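Local coordinates for protein type III Pentaketide Synthase (Neurospora crassa, PDB 3EUO) that probably catalyses acyl transfer as a type III polyketide synthase of the chalcone and stilbene synthase family, building pentaketides, at residues 100-110 with 127-138; 62-73 with 179-187. All coordinates share one frame; numbering follows the deposited sequence.

Contact 1 (100-110 with 127-138)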
loop_
_atom_site.group_PDB
_atom_site.type_symbol
_atom_site.label_atom_id
_atom_site.label_comp_id
_atom_site.label_asym_id
_atom_site.label_seq_id
_atom_site.Cartn_x
_atom_site.Cartn_y
_atom_site.Cartn_z
ATOM N N PRO A 100 -0.140 -15.610 18.182
ATOM C CA PRO A 100 -0.473 -14.267 17.694
ATOM C C PRO A 100 0.304 -13.108 18.331
ATOM O O PRO A 100 0.755 -12.221 17.607
ATOM C CB PRO A 100 -1.968 -14.152 17.997
ATOM C CG PRO A 100 -2.458 -15.531 17.896
ATOM C CD PRO A 100 -1.360 -16.379 18.494
ATOM N N ALA A 101 0.482 -13.124 19.652
ATOM C CA ALA A 101 1.122 -12.005 20.355
ATOM C C ALA A 101 2.586 -11.800 19.958
ATOM O O ALA A 101 3.175 -10.744 20.227
ATOM C CB ALA A 101 0.983 -12.172 21.883
ATOM N N GLN A 102 3.169 -12.803 19.304
ATOM C CA GLN A 102 4.571 -12.744 18.903
ATOM C C GLN A 102 4.807 -12.016 17.583
ATOM O O GLN A 102 5.938 -11.658 17.268
ATOM C CB GLN A 102 5.160 -14.148 18.815
ATOM C CG GLN A 102 5.386 -14.827 20.156
ATOM C CD GLN A 102 5.918 -16.236 19.967
ATOM O OE1 GLN A 102 5.165 -17.161 19.654
ATOM N NE2 GLN A 102 7.228 -16.399 20.119
ATOM N N ILE A 103 3.744 -11.803 16.815
ATOM C CA ILE A 103 3.872 -11.155 15.505
ATOM C C ILE A 103 4.002 -9.645 15.709
ATOM O O ILE A 103 3.134 -9.015 16.320
ATOM C CB ILE A 103 2.682 -11.505 14.563
ATOM C CG1 ILE A 103 2.539 -13.025 14.394
ATOM C CG2 ILE A 103 2.823 -10.809 13.209
ATOM C CD1 ILE A 103 3.758 -13.727 13.786
ATOM N N THR A 104 5.089 -9.081 15.186
ATOM C CA THR A 104 5.440 -7.683 15.423
ATOM C C THR A 104 5.046 -6.743 14.282
ATOM O O THR A 104 4.775 -5.564 14.512
ATOM C CB THR A 104 6.953 -7.516 15.672
ATOM O OG1 THR A 104 7.672 -7.979 14.519
ATOM C CG2 THR A 104 7.401 -8.302 16.907
ATOM N N HIS A 105 5.058 -7.266 13.055
ATOM C CA HIS A 105 4.697 -6.491 11.871
ATOM C C HIS A 105 3.901 -7.402 10.946
ATOM O O HIS A 105 3.997 -8.634 11.030
ATOM C CB HIS A 105 5.921 -6.056 11.048
ATOM C CG HIS A 105 6.985 -5.306 11.792
ATOM N ND1 HIS A 105 7.756 -5.878 12.783
ATOM C CD2 HIS A 105 7.488 -4.065 11.598
ATOM C CE1 HIS A 105 8.650 -5.000 13.205
ATOM N NE2 HIS A 105 8.516 -3.894 12.494
ATOM N N MET A 106 3.158 -6.790 10.032
ATOM C CA MET A 106 2.474 -7.495 8.957
ATOM C C MET A 106 2.755 -6.704 7.681
ATOM O O MET A 106 2.612 -5.483 7.673
ATOM C CB MET A 106 0.969 -7.559 9.249
ATOM C CG MET A 106 0.126 -8.363 8.268
ATOM S SD MET A 106 -1.595 -8.452 8.875
ATOM C CE MET A 106 -1.610 -9.997 9.745
ATOM N N VAL A 107 3.215 -7.378 6.630
ATOM C CA VAL A 107 3.364 -6.729 5.316
ATOM C C VAL A 107 2.509 -7.506 4.330
ATOM O O VAL A 107 2.804 -8.664 4.039
ATOM C CB VAL A 107 4.831 -6.676 4.811
ATOM C CG1 VAL A 107 4.907 -5.955 3.461
ATOM C CG2 VAL A 107 5.733 -5.972 5.817
ATOM N N SER A 108 1.456 -6.866 3.828
ATOM C CA SER A 108 0.467 -7.529 2.978
ATOM C C SER A 108 0.419 -6.891 1.610
ATOM O O SER A 108 0.760 -5.725 1.451
ATOM C CB SER A 108 -0.933 -7.465 3.607
ATOM O OG SER A 108 -0.922 -8.014 4.915
ATOM N N THR A 109 -0.027 -7.657 0.625
ATOM C CA THR A 109 -0.187 -7.109 -0.715
ATOM C C THR A 109 -1.433 -7.674 -1.387
ATOM O O THR A 109 -1.870 -8.789 -1.081
ATOM C CB THR A 109 1.091 -7.328 -1.567
ATOM O OG1 THR A 109 1.006 -6.582 -2.791
ATOM C CG2 THR A 109 1.322 -8.793 -1.864
ATOM N N THR A 110 -2.018 -6.868 -2.266
ATOM C CA THR A 110 -3.053 -7.307 -3.204
ATOM C C THR A 110 -3.201 -6.250 -4.287
ATOM O O THR A 110 -2.965 -5.075 -4.031
ATOM C CB THR A 110 -4.428 -7.556 -2.525
ATOM O OG1 THR A 110 -5.324 -8.161 -3.472
ATOM C CG2 THR A 110 -5.049 -6.251 -1.991
ATOM N N LEU A 127 -7.009 -13.462 13.075
ATOM C CA LEU A 127 -5.858 -14.155 13.647
ATOM C C LEU A 127 -5.615 -13.807 15.121
ATOM O O LEU A 127 -4.843 -14.489 15.805
ATOM C CB LEU A 127 -4.587 -13.849 12.837
ATOM C CG LEU A 127 -4.501 -14.381 11.402
ATOM C CD1 LEU A 127 -3.334 -13.714 10.679
ATOM C CD2 LEU A 127 -4.338 -15.902 11.380
ATOM N N GLY A 128 -6.254 -12.744 15.601
ATOM C CA GLY A 128 -6.090 -12.308 16.987
ATOM C C GLY A 128 -4.749 -11.647 17.236
ATOM O O GLY A 128 -4.197 -11.733 18.336
ATOM N N LEU A 129 -4.219 -10.964 16.220
ATOM C CA LEU A 129 -2.932 -10.274 16.355
ATOM C C LEU A 129 -3.028 -9.038 17.246
ATOM O O LEU A 129 -4.127 -8.588 17.573
ATOM C CB LEU A 129 -2.355 -9.922 14.979
ATOM C CG LEU A 129 -2.176 -11.099 14.016
ATOM C CD1 LEU A 129 -1.435 -10.644 12.778
ATOM C CD2 LEU A 129 -1.438 -12.254 14.686
ATOM N N SER A 130 -1.873 -8.510 17.644
ATOM C CA SER A 130 -1.777 -7.394 18.588
ATOM C C SER A 130 -2.522 -6.143 18.122
ATOM O O SER A 130 -2.513 -5.814 16.939
ATOM C CB SER A 130 -0.303 -7.047 18.817
ATOM O OG SER A 130 -0.160 -5.956 19.713
ATOM N N ASP A 131 -3.153 -5.438 19.055
ATOM C CA ASP A 131 -3.735 -4.132 18.729
ATOM C C ASP A 131 -2.648 -3.104 18.406
ATOM O O ASP A 131 -2.950 -2.024 17.898
ATOM C CB ASP A 131 -4.629 -3.631 19.865
ATOM C CG ASP A 131 -3.842 -3.223 21.089
ATOM O OD1 ASP A 131 -2.898 -3.951 21.454
ATOM O OD2 ASP A 131 -4.176 -2.178 21.699
ATOM N N ARG A 132 -1.391 -3.451 18.685
ATOM C CA ARG A 132 -0.245 -2.579 18.382
ATOM C C ARG A 132 0.613 -3.071 17.201
ATOM O O ARG A 132 1.714 -2.559 16.958
ATOM C CB ARG A 132 0.620 -2.359 19.629
ATOM C CG ARG A 132 -0.091 -1.587 20.753
ATOM C CD ARG A 132 0.835 -0.553 21.419
ATOM N NE ARG A 132 1.328 0.445 20.453
ATOM C CZ ARG A 132 2.544 0.436 19.900
ATOM N NH1 ARG A 132 3.439 -0.497 20.221
ATOM N NH2 ARG A 132 2.877 1.374 19.031
ATOM N N LEU A 133 0.084 -4.051 16.469
ATOM C CA LEU A 133 0.724 -4.584 15.271
ATOM C C LEU A 133 1.027 -3.461 14.288
ATOM O O LEU A 133 0.180 -2.597 14.038
ATOM C CB LEU A 133 -0.212 -5.595 14.608
ATOM C CG LEU A 133 0.228 -6.280 13.314
ATOM C CD1 LEU A 133 1.389 -7.217 13.611
ATOM C CD2 LEU A 133 -0.956 -7.061 12.773
ATOM N N GLU A 134 2.241 -3.458 13.745
ATOM C CA GLU A 134 2.584 -2.483 12.715
ATOM C C GLU A 134 2.288 -3.089 11.345
ATOM O O GLU A 134 2.901 -4.099 10.959
ATOM C CB GLU A 134 4.052 -2.055 12.823
ATOM C CG GLU A 134 4.410 -1.328 14.121
ATOM C CD GLU A 134 5.802 -0.732 14.100
ATOM O OE1 GLU A 134 6.058 0.184 13.282
ATOM O OE2 GLU A 134 6.649 -1.183 14.902
ATOM N N LYS A 135 1.345 -2.485 10.620
ATOM C CA LYS A 135 0.923 -3.027 9.330
ATOM C C LYS A 135 1.373 -2.153 8.165
ATOM O O LYS A 135 1.478 -0.925 8.283
ATOM C CB LYS A 135 -0.597 -3.248 9.260
ATOM C CG LYS A 135 -1.184 -4.162 10.329
ATOM C CD LYS A 135 -2.675 -4.346 10.109
ATOM C CE LYS A 135 -3.434 -3.065 10.534
ATOM N NZ LYS A 135 -4.857 -3.179 10.178
ATOM N N VAL A 136 1.659 -2.828 7.056
ATOM C CA VAL A 136 1.938 -2.215 5.768
ATOM C C VAL A 136 1.105 -2.976 4.743
ATOM O O VAL A 136 1.296 -4.192 4.552
ATOM C CB VAL A 136 3.443 -2.333 5.395
ATOM C CG1 VAL A 136 3.678 -2.017 3.915
ATOM C CG2 VAL A 136 4.294 -1.429 6.279
ATOM N N LEU A 137 0.175 -2.265 4.096
ATOM C CA LEU A 137 -0.580 -2.827 2.973
ATOM C C LEU A 137 -0.088 -2.192 1.696
ATOM O O LEU A 137 -0.383 -1.030 1.421
ATOM C CB LEU A 137 -2.097 -2.615 3.129
ATOM C CG LEU A 137 -2.991 -3.090 1.965
ATOM C CD1 LEU A 137 -2.823 -4.584 1.670
ATOM C CD2 LEU A 137 -4.455 -2.744 2.216
ATOM N N LEU A 138 0.643 -2.973 0.905
ATOM C CA LEU A 138 1.207 -2.482 -0.350
ATOM C C LEU A 138 0.165 -2.372 -1.449
ATOM O O LEU A 138 -0.739 -3.205 -1.549
ATOM C CB LEU A 138 2.333 -3.409 -0.828
ATOM C CG LEU A 138 3.510 -3.567 0.124
ATOM C CD1 LEU A 138 4.525 -4.529 -0.480
ATOM C CD2 LEU A 138 4.180 -2.216 0.408
HETATM O O HOH W 1 0.500 -9.700 17.013
HETATM O O HOH W 2 6.173 -3.621 15.951
HETATM O O HOH W 3 -0.494 -5.704 6.398
#

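Contact 2 (62-73 with 179-187)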
loop_
_atom_site.group_PDB
_atom_site.type_symbol
_atom_site.label_atom_id
_atom_site.label_comp_id
_atom_site.label_asym_id
_atom_site.label_seq_id
_atom_site.Cartn_x
_atom_site.Cartn_y
_atom_site.Cartn_z
ATOM N N VAL A 62 -20.645 -13.655 -11.199
ATOM C CA VAL A 62 -20.257 -13.563 -12.608
ATOM C C VAL A 62 -21.431 -13.884 -13.542
ATOM O O VAL A 62 -21.267 -13.989 -14.761
ATOM C CB VAL A 62 -19.004 -14.414 -12.937
ATOM C CG1 VAL A 62 -17.804 -13.947 -12.097
ATOM C CG2 VAL A 62 -19.256 -15.917 -12.727
ATOM N N ASN A 63 -22.616 -14.011 -12.952
ATOM C CA ASN A 63 -23.826 -14.325 -13.700
ATOM C C ASN A 63 -24.939 -13.281 -13.538
ATOM O O ASN A 63 -26.129 -13.591 -13.632
ATOM C CB ASN A 63 -24.314 -15.736 -13.357
ATOM C CG ASN A 63 -23.409 -16.821 -13.930
ATOM O OD1 ASN A 63 -22.638 -17.452 -13.206
ATOM N ND2 ASN A 63 -23.489 -17.030 -15.239
ATOM N N LYS A 64 -24.551 -12.035 -13.307
ATOM C CA LYS A 64 -25.516 -10.942 -13.275
ATOM C C LYS A 64 -25.704 -10.362 -14.682
ATOM O O LYS A 64 -24.937 -10.698 -15.589
ATOM C CB LYS A 64 -25.076 -9.883 -12.260
ATOM C CG LYS A 64 -24.906 -10.477 -10.863
ATOM C CD LYS A 64 -25.012 -9.449 -9.753
ATOM C CE LYS A 64 -23.672 -8.817 -9.452
ATOM N NZ LYS A 64 -23.366 -7.746 -10.440
ATOM N N PRO A 65 -26.737 -9.517 -14.886
ATOM C CA PRO A 65 -26.935 -8.908 -16.208
ATOM C C PRO A 65 -25.664 -8.228 -16.724
ATOM O O PRO A 65 -25.315 -8.357 -17.901
ATOM C CB PRO A 65 -28.038 -7.879 -15.956
ATOM C CG PRO A 65 -28.812 -8.450 -14.815
ATOM C CD PRO A 65 -27.788 -9.105 -13.933
ATOM N N ASN A 66 -24.974 -7.534 -15.827
ATOM C CA ASN A 66 -23.732 -6.856 -16.155
ATOM C C ASN A 66 -22.588 -7.492 -15.381
ATOM O O ASN A 66 -22.836 -8.267 -14.457
ATOM C CB ASN A 66 -23.848 -5.375 -15.791
ATOM C CG ASN A 66 -25.049 -4.712 -16.436
ATOM O OD1 ASN A 66 -25.148 -4.631 -17.661
ATOM N ND2 ASN A 66 -25.964 -4.217 -15.609
ATOM N N PRO A 67 -21.331 -7.170 -15.748
ATOM C CA PRO A 67 -20.226 -7.565 -14.883
ATOM C C PRO A 67 -20.422 -6.940 -13.504
ATOM O O PRO A 67 -21.037 -5.866 -13.397
ATOM C CB PRO A 67 -18.999 -6.961 -15.586
ATOM C CG PRO A 67 -19.403 -6.867 -17.025
ATOM C CD PRO A 67 -20.855 -6.463 -16.951
ATOM N N PRO A 68 -19.933 -7.609 -12.447
ATOM C CA PRO A 68 -20.046 -7.041 -11.101
ATOM C C PRO A 68 -19.300 -5.715 -11.028
ATOM O O PRO A 68 -18.255 -5.563 -11.666
ATOM C CB PRO A 68 -19.348 -8.082 -10.216
ATOM C CG PRO A 68 -18.463 -8.867 -11.155
ATOM C CD PRO A 68 -19.226 -8.906 -12.446
ATOM N N THR A 69 -19.843 -4.759 -10.286
ATOM C CA THR A 69 -19.130 -3.503 -10.053
ATOM C C THR A 69 -17.976 -3.751 -9.095
ATOM O O THR A 69 -17.899 -4.815 -8.459
ATOM C CB THR A 69 -20.044 -2.405 -9.456
ATOM O OG1 THR A 69 -20.284 -2.682 -8.068
ATOM C CG2 THR A 69 -21.373 -2.336 -10.220
ATOM N N VAL A 70 -17.091 -2.759 -8.979
ATOM C CA VAL A 70 -15.934 -2.880 -8.109
ATOM C C VAL A 70 -16.365 -3.051 -6.640
ATOM O O VAL A 70 -15.690 -3.730 -5.875
ATOM C CB VAL A 70 -14.930 -1.709 -8.333
ATOM C CG1 VAL A 70 -15.564 -0.358 -8.007
ATOM C CG2 VAL A 70 -13.621 -1.936 -7.565
ATOM N N LYS A 71 -17.513 -2.473 -6.274
ATOM C CA LYS A 71 -18.087 -2.671 -4.936
ATOM C C LYS A 71 -18.521 -4.122 -4.724
ATOM O O LYS A 71 -18.319 -4.697 -3.647
ATOM C CB LYS A 71 -19.281 -1.734 -4.721
ATOM C CG LYS A 71 -19.969 -1.881 -3.356
ATOM C CD LYS A 71 -21.124 -0.904 -3.212
ATOM C CE LYS A 71 -21.718 -0.933 -1.806
ATOM N NZ LYS A 71 -20.786 -0.326 -0.782
ATOM N N GLU A 72 -19.142 -4.698 -5.749
ATOM C CA GLU A 72 -19.621 -6.066 -5.686
ATOM C C GLU A 72 -18.445 -7.046 -5.648
ATOM O O GLU A 72 -18.483 -8.046 -4.928
ATOM C CB GLU A 72 -20.589 -6.346 -6.839
ATOM C CG GLU A 72 -21.941 -5.628 -6.651
ATOM C CD GLU A 72 -22.760 -5.476 -7.930
ATOM O OE1 GLU A 72 -22.214 -5.574 -9.053
ATOM O OE2 GLU A 72 -23.979 -5.225 -7.804
ATOM N N LEU A 73 -17.390 -6.721 -6.390
ATOM C CA LEU A 73 -16.139 -7.474 -6.326
ATOM C C LEU A 73 -15.563 -7.447 -4.924
ATOM O O LEU A 73 -15.133 -8.481 -4.400
ATOM C CB LEU A 73 -15.118 -6.926 -7.334
ATOM C CG LEU A 73 -15.421 -7.193 -8.810
ATOM C CD1 LEU A 73 -14.485 -6.389 -9.694
ATOM C CD2 LEU A 73 -15.318 -8.686 -9.134
ATOM N N THR A 179 -12.904 -13.429 -10.541
ATOM C CA THR A 179 -14.198 -12.753 -10.481
ATOM C C THR A 179 -14.290 -11.603 -11.486
ATOM O O THR A 179 -15.368 -11.048 -11.703
ATOM C CB THR A 179 -14.482 -12.226 -9.063
ATOM O OG1 THR A 179 -13.353 -11.464 -8.597
ATOM C CG2 THR A 179 -14.734 -13.393 -8.101
ATOM N N MET A 180 -13.159 -11.246 -12.088
ATOM C CA MET A 180 -13.110 -10.163 -13.066
ATOM C C MET A 180 -13.261 -10.679 -14.496
ATOM O O MET A 180 -13.121 -9.919 -15.460
ATOM C CB MET A 180 -11.840 -9.307 -12.871
ATOM C CG MET A 180 -11.935 -8.370 -11.632
ATOM S SD MET A 180 -10.419 -7.459 -11.237
ATOM C CE MET A 180 -10.391 -7.687 -9.467
ATOM N N VAL A 181 -13.614 -11.961 -14.619
ATOM C CA VAL A 181 -13.813 -12.598 -15.919
ATOM C C VAL A 181 -14.839 -11.844 -16.782
ATOM O O VAL A 181 -14.581 -11.604 -17.964
ATOM C CB VAL A 181 -14.141 -14.122 -15.788
ATOM C CG1 VAL A 181 -15.432 -14.351 -15.016
ATOM C CG2 VAL A 181 -14.200 -14.810 -17.171
ATOM N N ARG A 182 -15.967 -11.435 -16.191
ATOM C CA ARG A 182 -17.024 -10.756 -16.960
ATOM C C ARG A 182 -16.576 -9.391 -17.484
ATOM O O ARG A 182 -16.943 -9.000 -18.603
ATOM C CB ARG A 182 -18.324 -10.630 -16.143
ATOM C CG ARG A 182 -19.096 -11.949 -15.961
ATOM C CD ARG A 182 -19.822 -12.363 -17.251
ATOM N NE ARG A 182 -20.742 -11.321 -17.718
ATOM C CZ ARG A 182 -21.982 -11.141 -17.255
ATOM N NH1 ARG A 182 -22.471 -11.935 -16.308
ATOM N NH2 ARG A 182 -22.731 -10.151 -17.731
ATOM N N SER A 183 -15.784 -8.682 -16.678
ATOM C CA SER A 183 -15.212 -7.394 -17.070
ATOM C C SER A 183 -14.276 -7.575 -18.261
ATOM O O SER A 183 -14.319 -6.814 -19.228
ATOM C CB SER A 183 -14.437 -6.782 -15.901
ATOM O OG SER A 183 -13.573 -5.755 -16.358
ATOM N N GLU A 184 -13.426 -8.590 -18.182
ATOM C CA GLU A 184 -12.491 -8.869 -19.271
ATOM C C GLU A 184 -13.234 -9.268 -20.545
ATOM O O GLU A 184 -12.918 -8.768 -21.632
ATOM C CB GLU A 184 -11.460 -9.922 -18.852
ATOM C CG GLU A 184 -10.379 -9.359 -17.893
ATOM C CD GLU A 184 -9.501 -8.293 -18.561
ATOM O OE1 GLU A 184 -9.036 -8.535 -19.699
ATOM O OE2 GLU A 184 -9.277 -7.219 -17.955
ATOM N N LEU A 185 -14.229 -10.144 -20.401
ATOM C CA LEU A 185 -15.017 -10.600 -21.541
ATOM C C LEU A 185 -15.716 -9.430 -22.230
ATOM O O LEU A 185 -15.797 -9.380 -23.458
ATOM C CB LEU A 185 -16.044 -11.655 -21.111
ATOM C CG LEU A 185 -15.525 -13.058 -20.771
ATOM C CD1 LEU A 185 -16.647 -13.895 -20.193
ATOM C CD2 LEU A 185 -14.941 -13.740 -22.014
ATOM N N GLU A 186 -16.216 -8.500 -21.427
ATOM C CA GLU A 186 -16.901 -7.325 -21.956
ATOM C C GLU A 186 -15.954 -6.468 -22.788
ATOM O O GLU A 186 -16.315 -5.997 -23.868
ATOM C CB GLU A 186 -17.510 -6.494 -20.828
ATOM C CG GLU A 186 -18.144 -5.218 -21.350
ATOM C CD GLU A 186 -19.079 -4.559 -20.373
ATOM O OE1 GLU A 186 -18.882 -3.355 -20.108
ATOM O OE2 GLU A 186 -20.015 -5.228 -19.881
ATOM N N SER A 187 -14.745 -6.248 -22.282
ATOM C CA SER A 187 -13.745 -5.486 -23.031
ATOM C C SER A 187 -13.316 -6.197 -24.315
ATOM O O SER A 187 -13.159 -5.557 -25.353
ATOM C CB SER A 187 -12.528 -5.177 -22.161
ATOM O OG SER A 187 -12.863 -4.240 -21.158
HETATM O O HOH W 4 -13.693 -10.459 -6.049
#

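Contact 1 (100-110 with 127-138)
Pro100 sets its ring against the backbone that leaves helix 119-127: CG lies 3.3 Å from Leu127 O, just ahead of Gly128, whose positive phi ends that helix in a Schellman motif. A water bonded to Pro100 O, Ile103 O and Ser130 N ties the two loops together. Ile103 splits its branches, CG1 meeting Leu129 CD2 while CG2 runs alongside Leu133 CD1 at 3.9 Å. Thr104 O takes only a weak bond from Glu134 N; a second water joins the same oxygen to Glu134 OE2.

From His105 the chains run as parallel strands, their axes 14° apart with a closest approach of 4.6 Å. The His105 ring and the Glu134 carboxylate point the same way, with planes 28° apart, and Thr104 OG1 meets His105 ND1 in the ring plane at 2.7 Å. Glu134 OE1 turns to Arg151 and Asn155 of the second subunit. Met106 bonds strand 134-138 through both its backbone polar atoms: N donates to Glu134 O and O accepts from Val136 N, each at 2.9 Å. With CG anti to the backbone N (chi1 -175°), its side chain passes obliquely over Leu133, Met106 CB being 4.0 Å from Leu133 CD2. Val107 lies on the other face with CG1 beside Val136 CG1. Ser108 repeats the ladder, N to Val136 O and O from Leu138 N, both bonds 2.8 Å long and the first nearly straight. On the same face as the Ser108 side chain, Leu137 CD1 packs on Ser108 CB. Strand 168-175 bonds to the far edge of 105-109, and Val136 and Leu138 pack against Leu138 and Val136 of the second subunit. Strand 105-109, helix 119-127 and strand 134-138 thus form a beta-alpha-beta crossover at the edge, within this chain, of the mixed sheet of this thiolase-like fold.

Contact 2 (62-73 with 179-187)
Arg182 reaches from the first turn of helix 181-191 into the loop 62-66, and the tight part of the contact is built round it. Bends at chi2 (-75°) and chi3 fold the chain back past Val62, bringing the guanidinium edge-on to a row of backbone carbonyls. Arg182 NH1 donates to Val62 O at 2.8 Å, arriving well above that carbonyl's plane, and also to Lys64 O at 2.9 Å; Arg182 NH2 bonds the same Lys64 oxygen at 3.1 Å, an end-on grip by two nitrogens that should fix the group's rotation. Tyr29 adds a cation-pi contact. Next to this, the Val62 and Val181 side chains cross at about a right angle, CG1 to CG1 3.8 Å, and Pro67 CB rests on Arg182 CB.

Within the chalcone synthase-like N-terminal region, this loop leads into helix 70-96, which opens with a capping box: Thr69 OG1 accepts from Glu72 N, and Glu72 OE1 from Thr69 N. Leu73, one residue on, lays CD1 against Met180 CG, while a water joins its O to Thr179 OG1.

The outer side is looser. Exposed Pro65 and Asn66 bury little surface here, and Pro65 O receives a weak bond from Arg182 NH2. Partly exposed Glu186 brings OE2 within 3.3 Å of Pro67 CD, a nonbonded touch.

The centres of contacts 1 and 2 lie 31 Å apart, and their nearest atoms, about 8 Å apart, do not touch. Chain order relates them: helix 70-96 starts in contact 2 and is followed by strand 105-109 of contact 1, and both segments of contact 1 fall between 62-73 and 179-187 in the sequence. That helix also packs on contact 1, with Met93 against Ile103 and Phe77 against Thr110. Strand 168-175, which pairs with 105-109, precedes segment 179-187. Cys143, seen oxidised to a sulfinic acid, follows strand 134-138 by five residues; a cysteine is the acyl-carrying nucleophile in this family. Both contacts also reach the second subunit.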